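Local coordinates for alpha,alpha-trehalose-phosphate synthase (UDP-forming) (Burkholderia multivorans, PDB 5UOF), which belongs to glycosyltransferase family 20 and has the two-domain GT-B architecture expected of that family, at residues A[402-410]-A[437-448]. Residues are numbered along the deposited sequence; the frame is centred on the assembly and turned at random. Where two conformers were deposited one is given.
With EDO (1,2-ethanediol), chain G.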
loop_
_atom_site.group_PDB
_atom_site.type_symbol
_atom_site.label_atom_id
_atom_site.label_comp_id
_atom_site.label_asym_id
_atom_site.label_seq_id
_atom_site.Cartn_x
_atom_site.Cartn_y
_atom_site.Cartn_z
ATOM N N ALA A 402 -12.464 -13.520 3.948
ATOM C CA ALA A 402 -11.765 -14.598 3.250
ATOM C C ALA A 402 -10.973 -15.492 4.194
ATOM O O ALA A 402 -10.723 -16.657 3.863
ATOM C CB ALA A 402 -10.824 -14.016 2.185
ATOM N N ALA A 403 -10.580 -14.988 5.364
ATOM C CA ALA A 403 -9.868 -15.822 6.321
ATOM C C ALA A 403 -10.766 -16.898 6.912
ATOM O O ALA A 403 -10.264 -17.901 7.425
ATOM C CB ALA A 403 -9.297 -14.946 7.441
ATOM N N GLU A 404 -12.076 -16.713 6.841
ATOM C CA GLU A 404 -13.050 -17.639 7.412
ATOM C C GLU A 404 -13.795 -18.444 6.366
ATOM O O GLU A 404 -13.996 -19.653 6.545
ATOM C CB GLU A 404 -14.076 -16.869 8.257
ATOM C CG GLU A 404 -13.500 -16.199 9.490
ATOM C CD GLU A 404 -14.515 -15.317 10.202
ATOM O OE1 GLU A 404 -14.606 -14.109 9.876
ATOM O OE2 GLU A 404 -15.231 -15.847 11.084
ATOM N N LEU A 405 -14.218 -17.799 5.281
ATOM C CA LEU A 405 -15.076 -18.435 4.281
ATOM C C LEU A 405 -14.220 -19.209 3.281
ATOM O O LEU A 405 -14.102 -18.871 2.102
ATOM C CB LEU A 405 -15.956 -17.391 3.606
ATOM C CG LEU A 405 -16.869 -16.630 4.589
ATOM C CD1 LEU A 405 -17.717 -15.595 3.861
ATOM C CD2 LEU A 405 -17.760 -17.586 5.401
ATOM N N THR A 406 -13.624 -20.289 3.790
ATOM C CA THR A 406 -12.694 -21.077 2.992
ATOM C C THR A 406 -13.386 -21.850 1.879
ATOM O O THR A 406 -12.696 -22.351 0.980
ATOM C CB THR A 406 -11.923 -22.039 3.897
ATOM O OG1 THR A 406 -12.846 -22.841 4.642
ATOM C CG2 THR A 406 -11.034 -21.249 4.871
ATOM N N GLY A 407 -14.716 -21.951 1.908
ATOM C CA GLY A 407 -15.454 -22.579 0.825
ATOM C C GLY A 407 -15.785 -21.652 -0.325
ATOM O O GLY A 407 -16.320 -22.099 -1.341
ATOM N N ALA A 408 -15.510 -20.357 -0.185
ATOM C CA ALA A 408 -15.668 -19.454 -1.315
ATOM C C ALA A 408 -14.653 -19.779 -2.398
ATOM O O ALA A 408 -13.600 -20.360 -2.133
ATOM C CB ALA A 408 -15.484 -17.995 -0.882
ATOM N N LEU A 409 -15.003 -19.428 -3.633
ATOM C CA LEU A 409 -14.014 -19.316 -4.701
ATOM C C LEU A 409 -13.300 -18.000 -4.457
ATOM O O LEU A 409 -13.857 -16.930 -4.706
ATOM C CB LEU A 409 -14.676 -19.359 -6.076
ATOM C CG LEU A 409 -15.266 -20.696 -6.543
ATOM C CD1 LEU A 409 -15.853 -20.557 -7.952
ATOM C CD2 LEU A 409 -14.198 -21.814 -6.535
ATOM N N LEU A 410 -12.070 -18.075 -3.944
ATOM C CA LEU A 410 -11.299 -16.877 -3.618
ATOM C C LEU A 410 -10.581 -16.365 -4.855
ATOM O O LEU A 410 -9.955 -17.145 -5.582
ATOM C CB LEU A 410 -10.280 -17.179 -2.524
ATOM C CG LEU A 410 -10.934 -17.628 -1.220
ATOM C CD1 LEU A 410 -9.915 -18.304 -0.313
ATOM C CD2 LEU A 410 -11.588 -16.425 -0.522
ATOM N N ARG A 437 -18.927 -26.816 -0.337
ATOM C CA ARG A 437 -18.420 -25.475 -0.043
ATOM C C ARG A 437 -19.378 -24.703 0.855
ATOM O O ARG A 437 -18.947 -23.995 1.781
ATOM C CB ARG A 437 -18.187 -24.711 -1.344
ATOM C CG ARG A 437 -17.071 -25.289 -2.196
ATOM C CD ARG A 437 -16.985 -24.585 -3.528
ATOM N NE ARG A 437 -15.764 -25.000 -4.216
ATOM C CZ ARG A 437 -14.566 -24.460 -3.999
ATOM N NH1 ARG A 437 -14.421 -23.456 -3.135
ATOM N NH2 ARG A 437 -13.510 -24.924 -4.649
ATOM N N HIS A 438 -20.677 -24.802 0.579
ATOM C CA HIS A 438 -21.653 -24.096 1.394
ATOM C C HIS A 438 -21.601 -24.562 2.843
ATOM O O HIS A 438 -21.593 -23.741 3.769
ATOM C CB HIS A 438 -23.060 -24.293 0.831
ATOM C CG HIS A 438 -24.117 -23.686 1.696
ATOM N ND1 HIS A 438 -24.281 -22.323 1.808
ATOM C CD2 HIS A 438 -25.017 -24.248 2.538
ATOM C CE1 HIS A 438 -25.261 -22.070 2.658
ATOM N NE2 HIS A 438 -25.717 -23.219 3.126
ATOM N N GLU A 439 -21.568 -25.886 3.066
ATOM C CA GLU A 439 -21.587 -26.367 4.440
ATOM C C GLU A 439 -20.282 -26.044 5.144
ATOM O O GLU A 439 -20.278 -25.808 6.355
ATOM C CB GLU A 439 -21.867 -27.872 4.485
ATOM C CG GLU A 439 -23.245 -28.248 3.950
ATOM C CD GLU A 439 -24.382 -27.746 4.840
ATOM O OE1 GLU A 439 -24.161 -27.612 6.065
ATOM O OE2 GLU A 439 -25.493 -27.491 4.312
ATOM N N GLU A 440 -19.171 -26.039 4.407
ATOM C CA GLU A 440 -17.903 -25.587 4.970
ATOM C C GLU A 440 -18.006 -24.148 5.472
ATOM O O GLU A 440 -17.628 -23.843 6.610
ATOM C CB GLU A 440 -16.814 -25.734 3.909
ATOM C CG GLU A 440 -15.443 -25.233 4.297
ATOM C CD GLU A 440 -14.429 -25.489 3.195
ATOM O OE1 GLU A 440 -14.733 -26.271 2.272
ATOM O OE2 GLU A 440 -13.336 -24.911 3.235
ATOM N N ASN A 441 -18.551 -23.254 4.642
ATOM C CA ASN A 441 -18.704 -21.856 5.042
ATOM C C ASN A 441 -19.729 -21.700 6.156
ATOM O O ASN A 441 -19.514 -20.941 7.108
ATOM C CB ASN A 441 -19.106 -21.007 3.837
ATOM C CG ASN A 441 -17.934 -20.722 2.910
ATOM O OD1 ASN A 441 -16.785 -20.864 3.303
ATOM N ND2 ASN A 441 -18.225 -20.316 1.678
ATOM N N LEU A 442 -20.857 -22.401 6.051
ATOM C CA LEU A 442 -21.917 -22.250 7.044
ATOM C C LEU A 442 -21.456 -22.709 8.425
ATOM O O LEU A 442 -21.828 -22.111 9.445
ATOM C CB LEU A 442 -23.148 -23.031 6.593
ATOM C CG LEU A 442 -24.349 -23.048 7.529
ATOM C CD1 LEU A 442 -24.799 -21.623 7.850
ATOM C CD2 LEU A 442 -25.480 -23.831 6.886
ATOM N N ALA A 443 -20.641 -23.767 8.479
ATOM C CA ALA A 443 -20.114 -24.219 9.761
ATOM C C ALA A 443 -19.236 -23.146 10.392
ATOM O O ALA A 443 -19.299 -22.922 11.606
ATOM C CB ALA A 443 -19.340 -25.523 9.583
ATOM N N ARG A 444 -18.431 -22.457 9.580
ATOM C CA ARG A 444 -17.623 -21.357 10.104
ATOM C C ARG A 444 -18.502 -20.211 10.595
ATOM O O ARG A 444 -18.231 -19.615 11.648
ATOM C CB ARG A 444 -16.643 -20.866 9.031
ATOM C CG ARG A 444 -15.581 -21.892 8.600
ATOM C CD ARG A 444 -14.668 -22.320 9.757
ATOM N NE ARG A 444 -13.941 -21.201 10.359
ATOM C CZ ARG A 444 -12.725 -20.796 9.993
ATOM N NH1 ARG A 444 -12.080 -21.408 9.006
ATOM N NH2 ARG A 444 -12.156 -19.768 10.619
ATOM N N LEU A 445 -19.560 -19.878 9.849
ATOM C CA LEU A 445 -20.447 -18.803 10.300
ATOM C C LEU A 445 -21.099 -19.156 11.623
ATOM O O LEU A 445 -21.282 -18.292 12.487
ATOM C CB LEU A 445 -21.528 -18.512 9.262
ATOM C CG LEU A 445 -21.048 -17.989 7.907
ATOM C CD1 LEU A 445 -22.226 -17.813 6.964
ATOM C CD2 LEU A 445 -20.319 -16.658 8.098
ATOM N N ARG A 446 -21.474 -20.428 11.796
ATOM C CA ARG A 446 -22.158 -20.819 13.022
ATOM C C ARG A 446 -21.215 -20.862 14.215
ATOM O O ARG A 446 -21.664 -20.698 15.357
ATOM C CB ARG A 446 -22.830 -22.172 12.833
ATOM C CG ARG A 446 -24.083 -22.110 11.973
ATOM C CD ARG A 446 -24.665 -23.506 11.784
ATOM N NE ARG A 446 -25.989 -23.459 11.183
ATOM C CZ ARG A 446 -26.503 -24.427 10.425
ATOM N NH1 ARG A 446 -25.796 -25.520 10.157
ATOM N NH2 ARG A 446 -27.724 -24.291 9.924
ATOM N N ALA A 447 -19.928 -21.103 13.981
ATOM C CA ALA A 447 -18.953 -21.176 15.060
ATOM C C ALA A 447 -18.400 -19.815 15.441
ATOM O O ALA A 447 -17.740 -19.699 16.476
ATOM C CB ALA A 447 -17.797 -22.101 14.683
ATOM N N ASN A 448 -18.648 -18.793 14.629
ATOM C CA ASN A 448 -18.259 -17.423 14.946
ATOM C C ASN A 448 -19.437 -16.507 14.619
ATOM O O ASN A 448 -19.345 -15.600 13.790
ATOM C CB ASN A 448 -17.006 -17.003 14.175
ATOM C CG ASN A 448 -16.605 -15.586 14.479
ATOM O OD1 ASN A 448 -16.784 -15.127 15.607
ATOM N ND2 ASN A 448 -16.108 -14.861 13.471
HETATM C C1 EDO G . -21.610 -19.134 19.544
HETATM O O1 EDO G . -22.986 -18.974 19.166
HETATM C C2 EDO G . -20.809 -19.713 18.378
HETATM O O2 EDO G . -20.952 -18.887 17.210
HETATM O O HOH W 1 -9.903 -17.933 10.394
HETATM O O HOH W 2 -9.417 -20.954 8.308
HETATM O O HOH W 3 -18.550 -15.195 11.195
HETATM O O HOH W 4 -13.811 -17.667 12.476
HETATM O O HOH W 5 -12.713 -23.590 7.251
HETATM O O HOH W 6 -11.908 -22.882 -1.854
#
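CD2 of Leu-409 sits over one face of the Arg-437 guanidinium, 3.7 Å from CZ, while at the edge NH1 of Arg-437 donates to Gly-407 O over 2.9 Å. That bond is nearly straight (161°) and in the guanidinium plane, although it reaches the oxygen from above the carbonyl plane. Arg-444, further along helix 431-447, rests one face on the carbonyl oxygen of Glu-404; its chain, bent at chi2 and chi3, folds back over the loop, and waters 1, 2 and 5 meet its edge in plane. Waters 1 and 2 link it to Ala-403 O and water 5 to Thr-406 OG1; separately, water 4 bridges NH2 to Glu-404 OE2.

Between the arginines lies a worked example of a general principle, the capture of a turn's polar backbone by side chains of a helix. The type I turn runs from Leu-405 to Ala-408, and OD1 of Asn-441 accepts from Gly-407 N at 2.7 Å, the donor tilted 32° from the amide carbonyl plane. The backbones come closest here, with Gly-407 CA 4.2 Å from Arg-437 CA. Glu-440 takes the hydroxyl proton of Thr-406 OG1 on the anti lone pair of OE2 (2.6 Å). Beside these polar bonds, CD2 of Leu-405 meets CD2 of Leu-445 at 3.8 Å. At the helix end Asn-448, its CG anti to the backbone N (chi1 179°), extends ND2 to Glu-404; in the conformer given, ND2 meets OE2 at 2.7 Å on its syn side but well out of the carboxylate plane, and the other carboxylate oxygen forms a salt bridge with Lys-379.

Leu-409 bonds through its backbone to strand 392-396, so the contact fastens the helix to the margin of the six-stranded parallel sheet of one Rossmann-like domain. Chemically, the turn is held by direct bonds from helix side chains, whereas Arg-444 packs on the Glu-404 carbonyl and makes its polar links to the loop through water.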